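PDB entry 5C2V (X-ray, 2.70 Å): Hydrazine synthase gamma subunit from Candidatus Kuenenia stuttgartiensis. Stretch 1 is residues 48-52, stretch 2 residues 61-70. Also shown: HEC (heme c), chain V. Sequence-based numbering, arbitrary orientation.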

# COMPACT_ATOMS: atom_id res chain seq x y z
N PHE C 48 -7.34 13.87 -51.11
CA PHE C 48 -7.94 13.57 -49.82
C PHE C 48 -7.12 12.53 -49.06
O PHE C 48 -6.78 12.73 -47.90
N GLN C 49 -6.81 11.42 -49.73
CA GLN C 49 -6.00 10.36 -49.13
C GLN C 49 -4.63 10.90 -48.72
O GLN C 49 -4.02 10.42 -47.77
N PHE C 50 -4.17 11.92 -49.44
CA PHE C 50 -2.91 12.57 -49.15
C PHE C 50 -2.99 13.41 -47.87
O PHE C 50 -2.07 13.41 -47.06
N ASN C 51 -4.10 14.13 -47.71
CA ASN C 51 -4.25 15.03 -46.56
C ASN C 51 -4.96 14.42 -45.34
O ASN C 51 -4.99 15.04 -44.27
N ASP C 52 -5.52 13.23 -45.49
CA ASP C 52 -6.31 12.62 -44.42
C ASP C 52 -5.45 11.96 -43.34
O ASP C 52 -4.55 11.18 -43.65
N TYR C 61 -0.71 11.66 -37.83
CA TYR C 61 -0.29 12.53 -38.93
C TYR C 61 -0.74 12.00 -40.29
O TYR C 61 -1.36 10.94 -40.40
N SER C 62 -0.41 12.76 -41.34
CA SER C 62 -0.75 12.38 -42.70
C SER C 62 0.46 12.53 -43.61
O SER C 62 1.55 12.85 -43.14
N CYS C 63 0.27 12.30 -44.90
CA CYS C 63 1.33 12.53 -45.88
C CYS C 63 1.74 14.00 -45.84
O CYS C 63 2.92 14.33 -45.86
N ALA C 64 0.73 14.86 -45.76
CA ALA C 64 0.93 16.30 -45.79
C ALA C 64 1.70 16.82 -44.57
O ALA C 64 2.11 17.97 -44.54
N SER C 65 1.88 15.98 -43.56
CA SER C 65 2.67 16.39 -42.41
C SER C 65 4.15 16.45 -42.79
O SER C 65 4.94 17.17 -42.17
N CYS C 66 4.51 15.71 -43.84
CA CYS C 66 5.89 15.63 -44.33
C CYS C 66 6.09 16.42 -45.63
O CYS C 66 6.92 17.32 -45.69
N HIS C 67 5.34 16.03 -46.66
CA HIS C 67 5.44 16.61 -48.00
C HIS C 67 4.65 17.90 -48.09
O HIS C 67 4.48 18.48 -49.15
N TYR C 68 4.18 18.31 -46.93
CA TYR C 68 3.35 19.48 -46.68
C TYR C 68 2.01 19.42 -47.47
O TYR C 68 1.67 18.36 -47.98
N GLU C 69 1.25 20.51 -47.61
CA GLU C 69 -0.05 20.40 -48.29
C GLU C 69 -0.21 21.11 -49.64
O GLU C 69 -1.22 20.95 -50.32
N ARG C 70 0.80 21.90 -50.02
CA ARG C 70 0.87 22.51 -51.34
C ARG C 70 1.57 21.48 -52.21
O ARG C 70 1.87 21.71 -53.39

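Packing of the helix end at residues 48-51 against the heme-binding segment 61-70 of hydrazine synthase gamma subunit. The contact is small, 344 Å² summed over both sides, and centers on Phe50, which alone has 109 Å² covered. Its CA-to-CB bond points sideways, but the t rotamer (chi1 -180°, chi2 83°) brings the ring in against the second stretch. Cys63 and Ala64 lie over one face of this ring: Cys63 CB sits 3.9 Å from the ring centroid of Phe50, 29° off the normal, a CH-pi contact whose closest side-chain pair is Phe50 CD1 to Cys63 CB at 3.5 Å, while Phe50 CE2 meets Ala64 CB at 3.8 Å. Residues 67-69 line the ring edge, near its plane, with Phe50 CZ 3.8 Å from His67 CB and Phe50 CE2 3.2 Å from Tyr68 O. The backbone of Phe50 contributes as well: a weak hydrogen bond runs from Ala64 N to Phe50 O (3.4 Å, 142°), and Phe50 O also lies 3.2 Å from Cys63 CB.

The CA-to-CB bond of Cys63 points toward the first stretch, yet its m rotamer (chi1 -56°) carries the sulfur to heme c, where Cys63 SG is bonded covalently to HEC CAB (1.8 Å). One residue thus packs on the phenylalanine and anchors the cofactor. Cys66 SG makes the second thioether, to HEC CAC (2.0 Å), and His67, also m, binds the iron through NE2 (His67 NE2 to HEC FE, 2.0 Å); water 3 is a further iron ligand, 2.1 Å from HEC FE. Because His67 CB abuts Phe50, the helix touches the base of a heme ligand.

Asn51 starts away from the second stretch, but its m side chain (chi1 -69°) turns its end nearer, setting Asn51 OD1 3.6 Å from both Ala64 CB and Glu69 CB. Water 2 links the two stretches here, accepting from Asn51 ND2 (3.0 Å) and donating to Glu69 O (2.7 Å). Ser62 points toward the helix end in the p rotamer; Ser62 CB lies 3.4 Å from Asp52 O and 3.8 Å from Phe50 O. Its backbone is held within its own stretch by Ser62 N donating to Ser65 OG (3.1 Å, 178°). Water 1 occupies the gap nearby: it accepts from Cys63 N (2.9 Å) and lies within donating reach of Gln49 O (3.1 Å) and Asp52 O (3.0 Å), joining the helix end to the first heme-binding cysteine.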

# COMPACT_ATOMS: atom_id res chain seq x y z
CB PHE C 48 -9.38 13.08 -49.97
CG PHE C 48 -10.01 12.65 -48.68
CD1 PHE C 48 -10.41 13.60 -47.75
CD2 PHE C 48 -10.20 11.31 -48.39
CE1 PHE C 48 -10.99 13.21 -46.55
CE2 PHE C 48 -10.78 10.92 -47.20
CZ PHE C 48 -11.18 11.87 -46.28
CB GLN C 49 -5.84 9.19 -50.11
CG GLN C 49 -5.08 8.00 -49.54
CD GLN C 49 -5.78 7.36 -48.37
OE1 GLN C 49 -6.67 6.52 -48.54
NE2 GLN C 49 -5.39 7.74 -47.15
CB PHE C 50 -2.48 13.45 -50.34
CG PHE C 50 -1.18 14.17 -50.14
CD1 PHE C 50 0.03 13.53 -50.39
CD2 PHE C 50 -1.16 15.49 -49.73
CE1 PHE C 50 1.23 14.19 -50.21
CE2 PHE C 50 0.04 16.16 -49.55
CZ PHE C 50 1.23 15.51 -49.79
CB ASN C 51 -4.99 16.30 -46.99
CG ASN C 51 -4.16 17.17 -47.91
OD1 ASN C 51 -3.50 18.11 -47.47
ND2 ASN C 51 -4.18 16.85 -49.20
CB ASP C 52 -7.28 11.58 -44.99
CG ASP C 52 -8.08 10.88 -43.92
OD1 ASP C 52 -8.50 11.55 -42.95
OD2 ASP C 52 -8.29 9.65 -44.04
CB TYR C 61 1.23 12.71 -38.91
CG TYR C 61 2.00 11.41 -38.98
CD1 TYR C 61 2.31 10.70 -37.83
CD2 TYR C 61 2.42 10.89 -40.20
CE1 TYR C 61 3.02 9.51 -37.89
CE2 TYR C 61 3.13 9.70 -40.27
CZ TYR C 61 3.42 9.02 -39.11
OH TYR C 61 4.13 7.84 -39.17
CB SER C 62 -1.92 13.22 -43.23
OG SER C 62 -1.55 14.59 -43.34
CB CYS C 63 0.88 12.14 -47.28
SG CYS C 63 0.28 10.44 -47.46
CB ALA C 64 -0.42 17.01 -45.89
CB SER C 65 2.45 15.44 -41.24
OG SER C 65 1.09 15.47 -40.83
CB CYS C 66 6.30 14.17 -44.53
SG CYS C 66 6.83 13.33 -43.01
CB HIS C 67 4.95 15.60 -49.04
CG HIS C 67 5.72 14.33 -49.03
ND1 HIS C 67 7.03 14.25 -49.46
CD2 HIS C 67 5.39 13.08 -48.61
CE1 HIS C 67 7.47 13.01 -49.32
NE2 HIS C 67 6.49 12.28 -48.80
CB TYR C 68 4.22 20.70 -47.00
CG TYR C 68 3.54 22.01 -46.89
CD1 TYR C 68 3.26 22.58 -45.63
CD2 TYR C 68 3.16 22.69 -48.02
CE1 TYR C 68 2.62 23.79 -45.54
CE2 TYR C 68 2.52 23.87 -47.93
CZ TYR C 68 2.25 24.44 -46.74
OH TYR C 68 1.61 25.65 -46.64
CB GLU C 69 -1.19 20.83 -47.35
CG GLU C 69 -1.41 22.31 -47.25
CD GLU C 69 -0.78 22.90 -46.02
OE1 GLU C 69 -0.99 24.10 -45.76
OE2 GLU C 69 -0.09 22.15 -45.29
CB ARG C 70 1.63 23.85 -51.29
CG ARG C 70 0.92 24.95 -50.50
CD ARG C 70 1.90 26.08 -50.20
NE ARG C 70 1.35 27.04 -49.23
CZ ARG C 70 2.05 28.01 -48.66
NH1 ARG C 70 3.34 28.14 -48.94
NH2 ARG C 70 1.48 28.84 -47.81
FE HEC V . 6.98 10.36 -48.55
CHA HEC V . 9.79 10.14 -50.51
CHB HEC V . 5.03 10.26 -51.34
CHC HEC V . 4.15 10.33 -46.58
CHD HEC V . 8.84 11.23 -45.81
NA HEC V . 7.35 10.19 -50.56
C1A HEC V . 8.59 10.19 -51.18
C2A HEC V . 8.38 10.26 -52.61
C3A HEC V . 7.06 10.29 -52.84
C4A HEC V . 6.39 10.25 -51.55
CMA HEC V . 6.33 10.36 -54.20
CAA HEC V . 9.51 10.28 -53.68
CBA HEC V . 9.51 11.57 -54.49
CGA HEC V . 10.59 11.53 -55.54
O1A HEC V . 11.39 10.56 -55.55
O2A HEC V . 10.65 12.48 -56.37
NB HEC V . 4.94 10.43 -48.90
C1B HEC V . 4.40 10.12 -50.13
C2B HEC V . 3.05 9.62 -49.92
C3B HEC V . 2.80 9.65 -48.60
C4B HEC V . 3.99 10.15 -47.93
CMB HEC V . 2.09 9.17 -51.04
CAB HEC V . 1.50 9.21 -47.89
CBB HEC V . 1.33 7.68 -47.96
NC HEC V . 6.56 10.73 -46.56
C1C HEC V . 5.33 10.63 -45.94
C2C HEC V . 5.53 10.74 -44.51
C3C HEC V . 6.80 11.13 -44.32
C4C HEC V . 7.50 11.04 -45.59
CMC HEC V . 4.38 10.86 -43.49
CAC HEC V . 7.46 11.45 -42.96
CBC HEC V . 7.56 10.18 -42.09
ND HEC V . 9.01 10.71 -48.23
C1D HEC V . 9.54 10.90 -46.95
C2D HEC V . 10.97 10.69 -47.02
C3D HEC V . 11.27 10.35 -48.49
C4D HEC V . 9.99 10.39 -49.16
CMD HEC V . 11.99 10.78 -45.86
CAD HEC V . 12.64 10.03 -49.11
CBD HEC V . 12.96 8.56 -48.85
CGD HEC V . 14.29 8.21 -49.47
O1D HEC V . 14.71 7.03 -49.36
O2D HEC V . 14.92 9.12 -50.07
O HOH W 1 -2.13 10.78 -45.35
O HOH W 2 -2.95 18.99 -50.84
O HOH W 3 7.40 8.32 -48.32